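Local atomic coordinates of prepilin (Salmonella typhi, PDB entry 3FHV), a protein that probably assembles as the pilin subunit of the type IVb pilus and interacts with the host receptor CFTR. Residues S103-M108 and I117-N122. Sequence-based numbering, arbitrary orientation.
Sequences SISTGM and IKINGN
Two isoleucines of strand 116-119 reach with their CD1 methyls to helix 98-111, Ile117 at Met108 and the carbonyl of Ser105, Ile119 at the side chain of Ser105. From Ile117 CB, the CG1 arm stays beside the backbone N (chi1 -61°) and runs on extended, so only its tip, CD1, arrives at the helix. There it lies 3.6 Å from Met108 C, 3.8 Å from Met108 CB and 3.8 Å from Ser105 O. The Met108 side chain then bends away at chi2 and chi3 and packs on Leu11 and Gln15 of helix 8-25 and Phe152 and Tyr154 of strand 148-154.

Ile119, also extended, brings CD1 to 3.6 Å from both CB and OG of Ser105. The hydroxyl, buried here, is satisfied by a hydrogen bond back to Cys101 O within its own helix. No hydrogen bond crosses the interface; beyond Ile119 the chain reverses in a type II' turn, where Ile119 O accepts hydrogen bonds from the backbone N and from ND2 of Asn122.

The axes of segments 103-108 and 117-119 run nearly antiparallel (163°), 9.4 Å apart at their closest. Such packing of isoleucine methyls against a helix belongs to the alpha/beta pilin domain, here joining helix 98-111 to the antiparallel sheet near its edge.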
loop_
_atom_site.group_PDB
_atom_site.type_symbol
_atom_site.label_atom_id
_atom_site.label_comp_id
_atom_site.label_asym_id
_atom_site.label_seq_id
_atom_site.Cartn_x
_atom_site.Cartn_y
_atom_site.Cartn_z
ATOM N N SER A 103 -1.403 -17.253 -13.050
ATOM C CA SER A 103 -2.060 -16.803 -11.828
ATOM C C SER A 103 -2.196 -15.281 -11.748
ATOM O O SER A 103 -3.212 -14.771 -11.290
ATOM C CB SER A 103 -1.296 -17.310 -10.605
ATOM O OG SER A 103 -0.011 -16.730 -10.556
ATOM N N ILE A 104 -1.173 -14.558 -12.185
ATOM C CA ILE A 104 -1.218 -13.107 -12.141
ATOM C C ILE A 104 -2.194 -12.521 -13.164
ATOM O O ILE A 104 -2.984 -11.628 -12.838
ATOM C CB ILE A 104 0.177 -12.504 -12.374
ATOM C CG1 ILE A 104 1.128 -12.944 -11.248
ATOM C CG2 ILE A 104 0.089 -10.982 -12.423
ATOM C CD1 ILE A 104 2.597 -12.630 -11.536
ATOM N N SER A 105 -2.146 -13.014 -14.397
ATOM C CA SER A 105 -3.038 -12.489 -15.417
ATOM C C SER A 105 -4.498 -12.754 -15.054
ATOM O O SER A 105 -5.337 -11.859 -15.170
ATOM C CB SER A 105 -2.705 -13.083 -16.800
ATOM O OG SER A 105 -2.910 -14.481 -16.826
ATOM N N THR A 106 -4.810 -13.966 -14.599
ATOM C CA THR A 106 -6.191 -14.258 -14.235
ATOM C C THR A 106 -6.589 -13.487 -12.986
ATOM O O THR A 106 -7.720 -13.013 -12.873
ATOM C CB THR A 106 -6.430 -15.770 -14.020
ATOM O OG1 THR A 106 -5.551 -16.272 -13.004
ATOM C CG2 THR A 106 -6.185 -16.522 -15.322
ATOM N N GLY A 107 -5.655 -13.345 -12.055
ATOM C CA GLY A 107 -5.944 -12.605 -10.837
ATOM C C GLY A 107 -6.288 -11.147 -11.108
ATOM O O GLY A 107 -7.226 -10.600 -10.516
ATOM N N MET A 108 -5.535 -10.514 -12.005
ATOM C CA MET A 108 -5.773 -9.111 -12.346
ATOM C C MET A 108 -7.111 -8.981 -13.077
ATOM O O MET A 108 -7.796 -7.964 -12.955
ATOM C CB MET A 108 -4.636 -8.562 -13.222
ATOM C CG MET A 108 -3.262 -8.476 -12.529
ATOM S SD MET A 108 -3.180 -7.379 -11.075
ATOM C CE MET A 108 -3.280 -5.784 -11.869
ATOM N N ILE A 117 -5.654 -6.137 -20.157
ATOM C CA ILE A 117 -4.554 -6.993 -19.728
ATOM C C ILE A 117 -3.922 -7.624 -20.963
ATOM O O ILE A 117 -4.617 -8.192 -21.821
ATOM C CB ILE A 117 -5.056 -8.118 -18.793
ATOM C CG1 ILE A 117 -5.677 -7.504 -17.536
ATOM C CG2 ILE A 117 -3.897 -9.043 -18.419
ATOM C CD1 ILE A 117 -6.398 -8.504 -16.624
ATOM N N LYS A 118 -2.599 -7.530 -21.047
ATOM C CA LYS A 118 -1.880 -8.081 -22.182
ATOM C C LYS A 118 -0.906 -9.167 -21.757
ATOM O O LYS A 118 -0.158 -9.003 -20.794
ATOM C CB LYS A 118 -1.082 -6.991 -22.893
ATOM C CG LYS A 118 -1.858 -5.743 -23.256
ATOM C CD LYS A 118 -0.960 -4.786 -24.038
ATOM C CE LYS A 118 -1.683 -3.497 -24.404
ATOM N NZ LYS A 118 -0.794 -2.594 -25.180
ATOM N N ILE A 119 -0.919 -10.277 -22.480
ATOM C CA ILE A 119 0.012 -11.369 -22.209
ATOM C C ILE A 119 0.790 -11.507 -23.506
ATOM O O ILE A 119 0.241 -11.943 -24.522
ATOM C CB ILE A 119 -0.709 -12.691 -21.895
ATOM C CG1 ILE A 119 -1.602 -12.521 -20.663
ATOM C CG2 ILE A 119 0.331 -13.798 -21.620
ATOM C CD1 ILE A 119 -2.363 -13.779 -20.282
ATOM N N ASN A 120 2.058 -11.110 -23.470
ATOM C CA ASN A 120 2.906 -11.147 -24.652
ATOM C C ASN A 120 2.195 -10.353 -25.759
ATOM O O ASN A 120 1.793 -9.212 -25.526
ATOM C CB ASN A 120 3.167 -12.605 -25.029
ATOM C CG ASN A 120 3.907 -13.351 -23.920
ATOM O OD1 ASN A 120 3.605 -14.508 -23.595
ATOM N ND2 ASN A 120 4.885 -12.681 -23.333
ATOM N N GLY A 121 2.012 -10.934 -26.940
ATOM C CA GLY A 121 1.353 -10.183 -28.001
ATOM C C GLY A 121 -0.164 -10.294 -28.015
ATOM O O GLY A 121 -0.788 -10.051 -29.041
ATOM N N ASN A 122 -0.765 -10.640 -26.883
ATOM C CA ASN A 122 -2.216 -10.797 -26.808
ATOM C C ASN A 122 -2.823 -9.725 -25.916
ATOM O O ASN A 122 -2.644 -9.753 -24.703
ATOM C CB ASN A 122 -2.542 -12.183 -26.262
ATOM C CG ASN A 122 -1.914 -13.285 -27.087
ATOM O OD1 ASN A 122 -2.393 -13.600 -28.167
ATOM N ND2 ASN A 122 -0.827 -13.863 -26.587
#